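Local coordinates for protein GTP cyclohydrolase 1 type 2 homolog (Escherichia coli, Escherichia coli O157:H7, PDB 1NMO) that binds a pair of iron ions as a toroidal homohexamer and may take part in degrading radiation-damaged nucleotides, at residues T4-L9 and N92-H97; G122-L127 and A183-D188; E141-I146 and R152-C157; G174-I179 and E197-S202; W229-E232 and D237-F240. All coordinates share one frame; numbering follows the deposited sequence.

Contact 1. Residues T4-L9 and N92-H97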
# COMPACT_ATOMS: atom_id res chain seq x y z
N THR A 4 9.59 -43.70 -26.51
CA THR A 4 10.93 -44.22 -26.11
C THR A 4 12.07 -43.71 -27.00
O THR A 4 13.24 -43.73 -26.61
CB THR A 4 10.93 -45.69 -26.18
OG1 THR A 4 10.36 -46.04 -27.46
CG2 THR A 4 10.10 -46.31 -25.01
N GLU A 5 11.72 -43.30 -28.21
CA GLU A 5 12.65 -42.75 -29.17
C GLU A 5 12.94 -41.38 -28.69
O GLU A 5 14.07 -41.01 -28.62
CB GLU A 5 12.00 -42.62 -30.55
CG GLU A 5 12.44 -43.71 -31.47
CD GLU A 5 11.38 -44.06 -32.52
OE1 GLU A 5 10.55 -43.21 -32.96
OE2 GLU A 5 11.42 -45.22 -32.94
N LEU A 6 11.93 -40.59 -28.34
CA LEU A 6 12.23 -39.25 -27.86
C LEU A 6 13.02 -39.34 -26.55
O LEU A 6 13.81 -38.48 -26.27
CB LEU A 6 10.95 -38.44 -27.68
CG LEU A 6 10.92 -37.09 -26.91
CD1 LEU A 6 11.88 -36.07 -27.62
CD2 LEU A 6 9.49 -36.52 -26.85
N GLU A 7 12.88 -40.38 -25.74
CA GLU A 7 13.65 -40.39 -24.52
C GLU A 7 15.09 -40.64 -24.97
O GLU A 7 16.05 -39.93 -24.56
CB GLU A 7 13.18 -41.50 -23.57
CG GLU A 7 14.16 -41.80 -22.41
CD GLU A 7 13.68 -43.02 -21.59
OE1 GLU A 7 13.31 -44.02 -22.24
OE2 GLU A 7 13.66 -43.00 -20.32
N GLN A 8 15.27 -41.66 -25.80
CA GLN A 8 16.64 -41.96 -26.31
C GLN A 8 17.29 -40.72 -27.02
O GLN A 8 18.50 -40.44 -26.92
CB GLN A 8 16.62 -43.14 -27.32
CG GLN A 8 18.01 -43.34 -28.01
CD GLN A 8 17.97 -44.22 -29.27
OE1 GLN A 8 16.99 -44.23 -30.06
NE2 GLN A 8 19.06 -44.95 -29.49
N LEU A 9 16.47 -39.96 -27.71
CA LEU A 9 17.03 -38.80 -28.42
C LEU A 9 17.66 -37.74 -27.47
O LEU A 9 18.77 -37.23 -27.69
CB LEU A 9 15.92 -38.17 -29.26
CG LEU A 9 16.45 -36.92 -29.95
CD1 LEU A 9 17.54 -37.29 -31.04
CD2 LEU A 9 15.33 -36.23 -30.60
N ASN A 92 2.85 -38.61 -21.28
CA ASN A 92 4.23 -38.99 -20.86
C ASN A 92 4.97 -37.88 -20.03
O ASN A 92 5.03 -36.71 -20.45
CB ASN A 92 5.11 -39.27 -22.10
CG ASN A 92 4.58 -40.41 -22.92
OD1 ASN A 92 4.99 -41.55 -22.75
ND2 ASN A 92 3.60 -40.12 -23.77
N LEU A 93 5.53 -38.18 -18.86
CA LEU A 93 6.31 -37.10 -18.20
C LEU A 93 7.76 -37.50 -18.32
O LEU A 93 8.12 -38.62 -17.93
CB LEU A 93 6.06 -36.97 -16.71
CG LEU A 93 7.04 -36.05 -15.96
CD1 LEU A 93 6.67 -34.62 -16.32
CD2 LEU A 93 6.91 -36.19 -14.43
N TYR A 94 8.61 -36.60 -18.85
CA TYR A 94 10.05 -36.87 -18.91
C TYR A 94 10.60 -35.72 -18.08
O TYR A 94 9.95 -34.64 -18.03
CB TYR A 94 10.65 -36.66 -20.32
CG TYR A 94 10.06 -37.49 -21.47
CD1 TYR A 94 8.82 -37.22 -21.97
CD2 TYR A 94 10.80 -38.52 -22.07
CE1 TYR A 94 8.29 -37.94 -23.06
CE2 TYR A 94 10.29 -39.27 -23.16
CZ TYR A 94 9.04 -38.96 -23.65
OH TYR A 94 8.57 -39.63 -24.78
N GLY A 95 11.75 -35.96 -17.42
CA GLY A 95 12.48 -34.95 -16.66
C GLY A 95 14.01 -35.23 -16.85
O GLY A 95 14.41 -36.40 -16.97
N TRP A 96 14.85 -34.18 -16.96
CA TRP A 96 16.30 -34.32 -17.00
C TRP A 96 16.84 -33.32 -15.96
O TRP A 96 16.71 -32.11 -16.13
CB TRP A 96 16.88 -33.99 -18.36
CG TRP A 96 16.84 -35.16 -19.27
CD1 TRP A 96 17.76 -36.15 -19.36
CD2 TRP A 96 15.75 -35.55 -20.13
NE1 TRP A 96 17.33 -37.14 -20.20
CE2 TRP A 96 16.10 -36.80 -20.69
CE3 TRP A 96 14.51 -34.96 -20.48
CZ2 TRP A 96 15.27 -37.48 -21.57
CZ3 TRP A 96 13.68 -35.62 -21.35
CH2 TRP A 96 14.06 -36.89 -21.89
N HIS A 97 17.45 -33.82 -14.89
CA HIS A 97 18.00 -32.97 -13.84
C HIS A 97 19.47 -32.58 -14.15
O HIS A 97 19.69 -31.77 -15.05
CB HIS A 97 17.84 -33.68 -12.49
CG HIS A 97 18.17 -32.83 -11.30
ND1 HIS A 97 19.07 -33.23 -10.32
CD2 HIS A 97 17.76 -31.58 -10.94
CE1 HIS A 97 19.21 -32.26 -9.43
NE2 HIS A 97 18.43 -31.25 -9.78
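The phenol of Y94 meets the helix at L6 and E7, and here the contact is tight. E7 CB lies at the rim of the ring, in its plane, 3.7 Å from Y94 CE2. The CD2 methyl of L6 arrives at a slant, 3.8 Å from Y94 OH and 4.0 Å from Y94 CZ. With CG anti to its carbonyl carbon (chi1 -58°), Y94 sends its ring from the strand out to the helix. The hydroxyl is hydrogen-bonded to the backbone O of N3, so packing along the ring and a polar bond at its end both hold the phenol. Helix 3-13 is thereby laid on one face of a mixed five-stranded sheet, in which strand 92-95 runs between strands 26-29 and 59-62. Helix 221-233 joins the same layer, L230 packing on L6. Contact is sparser toward W96, where E7 O is 3.9 Å from W96 CZ2; the indole is tied by NE1 to N11 OD1. On the solvent side T4, E5 and Q8 point away from the strand. The E7 chain is extended, CG anti to the backbone N (chi1 166°), and carries the carboxylate away from the strand segment, where OE2 accepts a bond from L27 N. Just beyond the strand, W96 O is hydrogen-bonded to ND1 of H63, an iron ligand.

Contact 2. Residues G122-L127 and A183-D188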
# COMPACT_ATOMS: atom_id res chain seq x y z
N GLY A 122 36.21 -21.99 -18.43
CA GLY A 122 36.57 -23.28 -17.86
C GLY A 122 35.55 -23.74 -16.80
O GLY A 122 34.39 -23.30 -16.74
N GLU A 123 35.95 -24.67 -15.95
CA GLU A 123 35.05 -25.09 -14.90
C GLU A 123 35.91 -25.30 -13.69
O GLU A 123 37.09 -25.62 -13.78
CB GLU A 123 34.19 -26.30 -15.28
CG GLU A 123 34.75 -27.66 -15.18
CD GLU A 123 33.64 -28.70 -14.94
OE1 GLU A 123 32.62 -28.72 -15.67
OE2 GLU A 123 33.77 -29.52 -14.01
N ILE A 124 35.35 -24.98 -12.55
CA ILE A 124 36.05 -25.13 -11.29
C ILE A 124 35.75 -26.55 -10.76
O ILE A 124 36.59 -27.20 -10.15
CB ILE A 124 35.47 -24.07 -10.29
CG1 ILE A 124 35.72 -22.65 -10.79
CG2 ILE A 124 36.07 -24.26 -8.93
CD1 ILE A 124 35.25 -21.59 -9.77
N GLU A 125 34.53 -27.01 -10.99
CA GLU A 125 34.06 -28.32 -10.55
C GLU A 125 32.93 -28.65 -11.51
O GLU A 125 32.42 -27.77 -12.23
CB GLU A 125 33.41 -28.21 -9.20
CG GLU A 125 34.36 -28.27 -8.08
CD GLU A 125 33.63 -27.95 -6.75
OE1 GLU A 125 32.50 -28.43 -6.57
OE2 GLU A 125 34.18 -27.25 -5.88
N PRO A 126 32.48 -29.90 -11.53
CA PRO A 126 31.41 -30.30 -12.43
C PRO A 126 30.19 -29.33 -12.66
O PRO A 126 29.81 -28.96 -13.84
CB PRO A 126 31.03 -31.69 -11.85
CG PRO A 126 32.37 -32.29 -11.54
CD PRO A 126 32.97 -31.05 -10.75
N LEU A 127 29.53 -28.88 -11.61
CA LEU A 127 28.41 -28.00 -11.95
C LEU A 127 28.71 -26.53 -11.72
O LEU A 127 27.76 -25.73 -11.51
CB LEU A 127 27.24 -28.37 -11.06
CG LEU A 127 26.73 -29.81 -11.30
CD1 LEU A 127 25.99 -30.29 -10.04
CD2 LEU A 127 25.78 -29.81 -12.57
N ALA A 183 35.41 -19.35 -4.13
CA ALA A 183 36.34 -18.39 -3.54
C ALA A 183 37.83 -18.87 -3.60
O ALA A 183 38.78 -18.11 -3.86
CB ALA A 183 35.93 -18.13 -2.05
N ARG A 184 38.03 -20.14 -3.26
CA ARG A 184 39.35 -20.74 -3.28
C ARG A 184 39.88 -20.59 -4.71
O ARG A 184 40.97 -20.10 -4.90
CB ARG A 184 39.21 -22.22 -2.94
CG ARG A 184 40.26 -22.80 -2.02
CD ARG A 184 39.56 -23.24 -0.77
NE ARG A 184 38.58 -24.30 -1.07
CZ ARG A 184 37.38 -24.42 -0.47
NH1 ARG A 184 37.02 -23.52 0.47
NH2 ARG A 184 36.56 -25.46 -0.76
N PHE A 185 39.09 -20.95 -5.71
CA PHE A 185 39.52 -20.83 -7.10
C PHE A 185 39.98 -19.42 -7.45
O PHE A 185 41.02 -19.24 -8.11
CB PHE A 185 38.39 -21.26 -8.02
CG PHE A 185 38.78 -21.30 -9.46
CD1 PHE A 185 39.45 -22.41 -9.97
CD2 PHE A 185 38.57 -20.21 -10.26
CE1 PHE A 185 39.92 -22.43 -11.28
CE2 PHE A 185 39.02 -20.18 -11.55
CZ PHE A 185 39.70 -21.29 -12.08
N GLY A 186 39.22 -18.42 -6.97
CA GLY A 186 39.53 -17.01 -7.19
C GLY A 186 38.54 -16.36 -8.15
O GLY A 186 38.66 -16.45 -9.39
N VAL A 187 37.51 -15.73 -7.63
CA VAL A 187 36.60 -15.06 -8.55
C VAL A 187 36.24 -13.73 -7.89
O VAL A 187 36.53 -13.55 -6.72
CB VAL A 187 35.34 -15.89 -8.75
CG1 VAL A 187 35.69 -17.21 -9.45
CG2 VAL A 187 34.68 -16.17 -7.31
N ASP A 188 35.61 -12.81 -8.61
CA ASP A 188 35.21 -11.57 -7.95
C ASP A 188 33.72 -11.76 -7.55
O ASP A 188 33.24 -11.17 -6.56
CB ASP A 188 35.26 -10.37 -8.92
CG ASP A 188 36.59 -10.20 -9.62
OD1 ASP A 188 37.63 -10.48 -8.99
OD2 ASP A 188 36.61 -9.75 -10.79
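I124 lays its CG1 methylene over one face of the F185 ring, a CH-pi contact made at the protein surface by a phenylalanine that remains exposed. The isoleucine sits where the chain turns a corner after strand 118-123, an outermost strand of the six-stranded mixed sheet, and I124 and E125 together face V128 as a classic beta bulge. The contact thus joins this edge of the sheet to the end of helix 179-185. I124 CG1 is 3.8 Å from the F185 ring centroid and 18° off the ring normal, displaced somewhat toward the rim. Two methyls sit at the root of the ring: CD1 of I124, at the end of the same branch, is 3.6 Å from F185 CG, and CG2, on the other branch, is 3.9 Å from F185 CB. F185 CG stands anti to the backbone N (chi1 -174°), which swings the ring out from the helix to the isoleucine, and the ring also meets W130 with planes about 40° apart. G186 leaves the helix with positive phi, and the chain then brings V187 round toward the isoleucine. E125 adds a polar link beside this apolar patch, its OE2 hydrogen-bonded to S181 OG of the same helix. The join lies away from the iron site and packs the helix end on the sheet edge. At its margin the CD1 methyl of I124 reaches V187 CG1, 4.4 Å away.

Contact 3. Residues E141-I146 and R152-C157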
# COMPACT_ATOMS: atom_id res chain seq x y z
N GLU A 141 25.90 -2.47 -10.15
CA GLU A 141 25.57 -2.50 -11.58
C GLU A 141 25.31 -3.95 -12.01
O GLU A 141 24.39 -4.22 -12.81
CB GLU A 141 26.74 -1.94 -12.38
CG GLU A 141 26.26 -1.00 -13.47
CD GLU A 141 27.40 -0.48 -14.38
OE1 GLU A 141 28.35 0.18 -13.83
OE2 GLU A 141 27.32 -0.74 -15.63
N LEU A 142 26.10 -4.89 -11.52
CA LEU A 142 25.86 -6.26 -11.92
C LEU A 142 24.47 -6.67 -11.39
O LEU A 142 23.75 -7.40 -12.03
CB LEU A 142 26.96 -7.19 -11.36
CG LEU A 142 26.79 -8.64 -11.83
CD1 LEU A 142 26.59 -8.63 -13.34
CD2 LEU A 142 28.02 -9.50 -11.45
N ALA A 143 24.10 -6.20 -10.21
CA ALA A 143 22.81 -6.53 -9.60
C ALA A 143 21.69 -6.05 -10.46
O ALA A 143 20.74 -6.78 -10.76
CB ALA A 143 22.68 -5.90 -8.26
N SER A 144 21.80 -4.80 -10.87
CA SER A 144 20.76 -4.25 -11.74
C SER A 144 20.67 -4.96 -13.05
O SER A 144 19.59 -5.08 -13.61
CB SER A 144 21.02 -2.79 -12.05
OG SER A 144 20.53 -2.10 -10.94
N TRP A 145 21.80 -5.39 -13.57
CA TRP A 145 21.86 -6.10 -14.85
C TRP A 145 21.15 -7.48 -14.76
O TRP A 145 20.33 -7.90 -15.64
CB TRP A 145 23.33 -6.30 -15.15
CG TRP A 145 23.60 -7.19 -16.28
CD1 TRP A 145 24.30 -8.36 -16.26
CD2 TRP A 145 23.30 -6.91 -17.64
NE1 TRP A 145 24.47 -8.84 -17.57
CE2 TRP A 145 23.86 -7.96 -18.42
CE3 TRP A 145 22.62 -5.86 -18.28
CZ2 TRP A 145 23.74 -7.99 -19.80
CZ3 TRP A 145 22.51 -5.89 -19.66
CH2 TRP A 145 23.08 -6.96 -20.41
N ILE A 146 21.51 -8.22 -13.73
CA ILE A 146 20.94 -9.54 -13.50
C ILE A 146 19.40 -9.38 -13.42
O ILE A 146 18.63 -10.16 -14.04
CB ILE A 146 21.56 -10.13 -12.19
CG1 ILE A 146 23.06 -10.39 -12.47
CG2 ILE A 146 20.88 -11.41 -11.74
CD1 ILE A 146 23.85 -11.18 -11.37
N ARG A 152 13.79 -10.27 -12.33
CA ARG A 152 13.65 -10.52 -10.89
C ARG A 152 14.79 -9.87 -10.16
O ARG A 152 15.91 -10.01 -10.57
CB ARG A 152 13.69 -12.05 -10.59
CG ARG A 152 13.72 -12.45 -9.04
CD ARG A 152 13.76 -13.96 -8.85
NE ARG A 152 13.53 -14.41 -7.48
CZ ARG A 152 14.48 -14.53 -6.55
NH1 ARG A 152 15.73 -14.25 -6.85
NH2 ARG A 152 14.16 -14.96 -5.31
N LYS A 153 14.53 -9.17 -9.05
CA LYS A 153 15.62 -8.51 -8.27
C LYS A 153 16.45 -9.52 -7.48
O LYS A 153 15.94 -10.23 -6.61
CB LYS A 153 15.01 -7.50 -7.28
CG LYS A 153 16.05 -6.61 -6.51
CD LYS A 153 15.35 -5.63 -5.56
CE LYS A 153 16.31 -4.65 -4.87
NZ LYS A 153 17.29 -5.43 -3.99
N PRO A 154 17.76 -9.59 -7.73
CA PRO A 154 18.42 -10.60 -6.91
C PRO A 154 18.86 -10.08 -5.53
O PRO A 154 18.98 -8.87 -5.27
CB PRO A 154 19.65 -10.93 -7.76
CG PRO A 154 20.08 -9.49 -8.08
CD PRO A 154 18.74 -8.93 -8.63
N LEU A 155 19.16 -11.03 -4.65
CA LEU A 155 19.71 -10.66 -3.34
C LEU A 155 21.17 -10.42 -3.68
O LEU A 155 21.81 -11.30 -4.25
CB LEU A 155 19.64 -11.82 -2.35
CG LEU A 155 20.67 -11.72 -1.19
CD1 LEU A 155 20.59 -10.30 -0.66
CD2 LEU A 155 20.35 -12.66 -0.03
N TRP A 156 21.73 -9.26 -3.35
CA TRP A 156 23.16 -9.02 -3.62
C TRP A 156 23.90 -8.65 -2.34
O TRP A 156 23.49 -7.76 -1.59
CB TRP A 156 23.35 -7.94 -4.67
CG TRP A 156 24.78 -7.29 -4.73
CD1 TRP A 156 25.99 -7.94 -4.89
CD2 TRP A 156 25.11 -5.90 -4.60
NE1 TRP A 156 27.03 -7.04 -4.84
CE2 TRP A 156 26.52 -5.78 -4.67
CE3 TRP A 156 24.35 -4.73 -4.43
CZ2 TRP A 156 27.18 -4.56 -4.58
CZ3 TRP A 156 25.03 -3.51 -4.34
CH2 TRP A 156 26.41 -3.44 -4.41
N CYS A 157 24.97 -9.38 -2.05
CA CYS A 157 25.73 -9.09 -0.89
C CYS A 157 27.14 -8.82 -1.39
O CYS A 157 27.86 -9.76 -1.74
CB CYS A 157 25.69 -10.28 0.08
SG CYS A 157 26.79 -10.06 1.53
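P154 wedges its ring against helix 139-150 at A143 and I146. It lies in the connection from that helix to strand 155-157, an outermost strand of the six-stranded mixed sheet, so the contact folds an alpha-beta unit back on itself. Followed round the ring, P154 CB meets the CG2 branch of I146 at 4.2 Å, the two side chains slanting past each other. CG passes on to A143, 3.9 Å from its carbonyl O and 4.4 Å from its CB. CD closes the ring and comes nearest of all, 3.6 Å from A143 O. The proline therefore rests its CB on a methyl and its far atoms against a peptide oxygen, by packing alone. I146 CG2 is anti to the backbone N (chi1 -67°, counted to CG1), which places this methyl on the proline. Strand 209-212 backs the helix, Y211 touching L142, A143 and I146. The W156 indole touches L140 of the same helix and stacks on Y211 of the neighbouring strand, with NE1 hydrogen-bonded to H209 ND1. At the other end, R152 has its side chain about 7 Å from that of H215, an iron ligand, and gives NH2 to P246 O; L155 packs on P246 of the second subunit. At the W156 end of the contact two beta carbons meet, A143 CB and W156 CB, 4.2 Å apart.

Contact 4. Residues G174-I179 and E197-S202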
# COMPACT_ATOMS: atom_id res chain seq x y z
N GLY A 174 19.90 -24.40 -6.61
CA GLY A 174 20.39 -24.35 -5.24
C GLY A 174 21.89 -24.63 -5.18
O GLY A 174 22.29 -25.63 -4.56
N GLY A 175 22.71 -23.80 -5.86
CA GLY A 175 24.15 -24.00 -5.85
C GLY A 175 24.91 -23.20 -4.82
O GLY A 175 26.12 -23.13 -4.87
N GLN A 176 24.23 -22.61 -3.83
CA GLN A 176 24.90 -21.76 -2.86
C GLN A 176 26.04 -22.42 -2.16
O GLN A 176 26.92 -21.75 -1.64
CB GLN A 176 24.02 -21.38 -1.64
CG GLN A 176 22.53 -21.21 -1.71
CD GLN A 176 21.72 -22.49 -1.81
OE1 GLN A 176 21.68 -23.08 -2.89
NE2 GLN A 176 21.01 -22.91 -0.70
N SER A 177 25.98 -23.75 -2.01
CA SER A 177 27.03 -24.35 -1.19
C SER A 177 28.37 -24.41 -1.93
O SER A 177 29.41 -24.77 -1.33
CB SER A 177 26.57 -25.75 -0.70
OG SER A 177 26.49 -26.65 -1.77
N PHE A 178 28.36 -23.98 -3.20
CA PHE A 178 29.59 -24.03 -4.00
C PHE A 178 30.34 -22.73 -3.86
O PHE A 178 31.39 -22.54 -4.45
CB PHE A 178 29.22 -24.25 -5.47
CG PHE A 178 28.84 -25.67 -5.78
CD1 PHE A 178 29.76 -26.72 -5.55
CD2 PHE A 178 27.60 -25.97 -6.36
CE1 PHE A 178 29.45 -28.03 -5.90
CE2 PHE A 178 27.27 -27.28 -6.72
CZ PHE A 178 28.16 -28.31 -6.51
N ILE A 179 29.80 -21.81 -3.08
CA ILE A 179 30.50 -20.58 -2.96
C ILE A 179 31.93 -20.66 -2.41
O ILE A 179 32.82 -19.88 -2.84
CB ILE A 179 29.69 -19.58 -2.12
CG1 ILE A 179 30.42 -18.22 -2.15
CG2 ILE A 179 29.50 -20.08 -0.65
CD1 ILE A 179 29.53 -16.98 -1.64
N GLU A 197 21.78 -19.39 5.26
CA GLU A 197 22.36 -18.53 6.31
C GLU A 197 23.89 -18.46 6.16
O GLU A 197 24.50 -17.40 6.20
CB GLU A 197 21.95 -19.12 7.69
CG GLU A 197 22.24 -18.29 8.99
CD GLU A 197 23.70 -18.37 9.41
OE1 GLU A 197 24.29 -19.42 9.05
OE2 GLU A 197 24.24 -17.41 10.05
N GLN A 198 24.52 -19.58 5.91
CA GLN A 198 25.97 -19.55 5.91
C GLN A 198 26.63 -18.87 4.72
O GLN A 198 27.76 -18.40 4.85
CB GLN A 198 26.45 -20.98 6.04
CG GLN A 198 26.07 -21.79 4.83
CD GLN A 198 26.18 -23.24 5.14
OE1 GLN A 198 27.33 -23.78 5.36
NE2 GLN A 198 25.00 -23.93 5.21
N THR A 199 25.94 -18.90 3.57
CA THR A 199 26.38 -18.30 2.31
C THR A 199 26.83 -16.84 2.51
O THR A 199 27.86 -16.39 1.94
CB THR A 199 25.22 -18.24 1.28
OG1 THR A 199 24.44 -19.46 1.30
CG2 THR A 199 25.80 -18.02 -0.12
N ILE A 200 26.04 -16.07 3.25
CA ILE A 200 26.38 -14.66 3.54
C ILE A 200 27.76 -14.45 4.25
O ILE A 200 28.48 -13.48 3.99
CB ILE A 200 25.24 -14.02 4.43
CG1 ILE A 200 23.93 -14.03 3.65
CG2 ILE A 200 25.59 -12.58 4.74
CD1 ILE A 200 24.05 -13.30 2.35
N HIS A 201 28.11 -15.32 5.18
CA HIS A 201 29.41 -15.15 5.86
C HIS A 201 30.52 -15.52 4.86
O HIS A 201 31.68 -15.03 4.92
CB HIS A 201 29.49 -16.09 7.10
CG HIS A 201 28.31 -15.96 8.02
ND1 HIS A 201 27.90 -14.74 8.51
CD2 HIS A 201 27.40 -16.87 8.44
CE1 HIS A 201 26.78 -14.90 9.21
NE2 HIS A 201 26.45 -16.18 9.17
N SER A 202 30.20 -16.45 3.96
CA SER A 202 31.23 -16.79 2.96
C SER A 202 31.49 -15.62 2.05
O SER A 202 32.64 -15.32 1.77
CB SER A 202 30.80 -17.99 2.12
OG SER A 202 30.66 -19.15 2.95
O HOH W 1 26.80 -21.42 1.17
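T199 OG1 is gripped by the backbone N of S196 and by a water 3.1 Å away, and Q176 packs against it with CB at 3.5 Å. The same water donates to Q176 O at 2.8 Å, so it bridges the loop to the helix. The Q176 and T199 side chains cross at about a right angle. The OG1 of T199 is anti to its carbonyl carbon (chi1 -42°), which leaves the CG2 branch for the apolar side, 4.2 Å from I179 CD1. Here the short 3-10 turn at 176-177 leads into helix 179-185 and packs with it on helix 197-205, both on the six-stranded sheet, where F210 touches I179 and T199. I179 sets its CG2 against S202 CB at 3.7 Å, while S202 OG bonds to D180 OD1. Across the helix from the loop, H201 NE2 donates to E197 OE2 at 2.7 Å in a nearly straight bond (169°); the oxygen lies in the imidazole plane, while the NE2 donor comes from above the carboxylate, 44° out of its plane. That carboxylate oxygen has a second partner, T43 OG1 of the second subunit, so this face of the helix belongs to a subunit interface. Q176 lies about 9 Å by its side chain from an iron ion.

Contact 5. Residues W229-E232 and D237-F240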
# COMPACT_ATOMS: atom_id res chain seq x y z
N TRP A 229 15.63 -26.49 -29.27
CA TRP A 229 16.42 -27.49 -29.97
C TRP A 229 15.48 -28.58 -30.49
O TRP A 229 15.68 -29.13 -31.59
CB TRP A 229 17.41 -28.17 -29.01
CG TRP A 229 18.32 -29.15 -29.68
CD1 TRP A 229 19.50 -28.87 -30.35
CD2 TRP A 229 18.13 -30.58 -29.77
NE1 TRP A 229 20.06 -30.06 -30.85
CE2 TRP A 229 19.23 -31.11 -30.51
CE3 TRP A 229 17.14 -31.47 -29.31
CZ2 TRP A 229 19.36 -32.48 -30.78
CZ3 TRP A 229 17.26 -32.85 -29.59
CH2 TRP A 229 18.37 -33.34 -30.32
N LEU A 230 14.45 -28.94 -29.74
CA LEU A 230 13.60 -30.00 -30.31
C LEU A 230 12.79 -29.43 -31.49
O LEU A 230 12.61 -30.09 -32.48
CB LEU A 230 12.66 -30.59 -29.25
CG LEU A 230 13.29 -31.47 -28.17
CD1 LEU A 230 12.38 -31.32 -26.99
CD2 LEU A 230 13.34 -33.00 -28.61
N ASN A 231 12.29 -28.22 -31.37
CA ASN A 231 11.55 -27.67 -32.48
C ASN A 231 12.40 -27.59 -33.77
O ASN A 231 11.89 -27.81 -34.90
CB ASN A 231 11.03 -26.27 -32.12
CG ASN A 231 9.80 -26.33 -31.26
OD1 ASN A 231 8.90 -27.16 -31.51
ND2 ASN A 231 9.69 -25.44 -30.29
N GLU A 232 13.68 -27.24 -33.62
CA GLU A 232 14.54 -27.10 -34.80
C GLU A 232 15.12 -28.44 -35.30
O GLU A 232 15.57 -28.51 -36.46
CB GLU A 232 15.68 -26.05 -34.53
CG GLU A 232 15.15 -24.69 -33.90
CD GLU A 232 16.24 -23.76 -33.29
OE1 GLU A 232 17.34 -24.28 -32.88
OE2 GLU A 232 16.01 -22.49 -33.18
N ASP A 237 5.83 -30.57 -31.98
CA ASP A 237 5.41 -29.22 -31.69
C ASP A 237 5.72 -29.00 -30.16
O ASP A 237 4.93 -29.43 -29.33
CB ASP A 237 3.90 -29.11 -31.99
CG ASP A 237 3.29 -27.81 -31.47
OD1 ASP A 237 4.04 -26.81 -31.44
OD2 ASP A 237 2.07 -27.74 -31.12
N VAL A 238 6.83 -28.32 -29.81
CA VAL A 238 7.17 -28.12 -28.41
C VAL A 238 6.94 -26.70 -27.93
O VAL A 238 7.42 -25.75 -28.57
CB VAL A 238 8.63 -28.50 -28.17
CG1 VAL A 238 8.89 -28.61 -26.67
CG2 VAL A 238 8.92 -29.87 -28.84
N THR A 239 6.20 -26.51 -26.82
CA THR A 239 5.89 -25.17 -26.31
C THR A 239 6.37 -25.04 -24.87
O THR A 239 5.83 -25.66 -23.97
CB THR A 239 4.34 -24.92 -26.31
OG1 THR A 239 3.81 -25.11 -27.63
CG2 THR A 239 4.00 -23.48 -25.91
N PHE A 240 7.37 -24.21 -24.63
CA PHE A 240 7.88 -23.95 -23.27
C PHE A 240 6.98 -22.97 -22.50
O PHE A 240 6.77 -21.85 -22.97
CB PHE A 240 9.28 -23.34 -23.34
CG PHE A 240 9.75 -22.76 -22.03
CD1 PHE A 240 9.78 -23.53 -20.88
CD2 PHE A 240 10.14 -21.42 -21.94
CE1 PHE A 240 10.18 -22.97 -19.66
CE2 PHE A 240 10.54 -20.88 -20.70
CZ PHE A 240 10.55 -21.65 -19.57
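The last turns of helix 221-233 run close beside strand 237-240, with the N231 and V238 CA atoms 6.0 Å apart. N231 reaches across with its primary amide and pairs with both backbone polar atoms of V238. V238 N donates to N231 OD1 at 2.9 Å (165°), and N231 ND2 donates to V238 O at 2.9 Å (168°). The ND2 acceptor lies in the amide plane, while each donor is tilted a little from the plane of the carbonyl it meets; two bonds fix the rotation of the amide. CG of N231 is anti to its carbonyl carbon (chi1 -80°), which turns the amide from the helix flank toward the strand. Alongside, V238 packs its CG2 on L230 CB at 3.8 Å and sets its CB 3.6 Å from N231 OD1. L230 also packs on I10 of helix 3-13. On the other side of the strand the backbones of D237 and T239 bond to residues 36-40, and D237 OD2 forms a salt bridge with K37. V238 thus offers its peptide groups at the outer edge of the five-stranded sheet, where the asparagine side chain bonds as a neighbouring peptide would, so the N and O of V238, on an outermost strand within this chain, are both satisfied by the preceding helix.

How the contacts relate
Contacts 1 and 5 belong to the five-stranded sheet and touch through L6 and L230, so helices 3-13 and 221-233 form one layer on it. Contacts 2, 3 and 4 gather round the six-stranded sheet: contact 2 meets contact 4 at E125 and F178, and contact 3 meets contact 4 at C157 and I200. Contacts 1 and 4 are buried, 3 and 5 partly so, and 2 is on the surface. Their chemistry differs: an aliphatic-aromatic face in contact 2, apolar packing in contact 3, phenol packing in contact 1, a water bridge in contact 4 and a paired amide in contact 5. Contacts 1, 3 and 4 approach iron-binding residues.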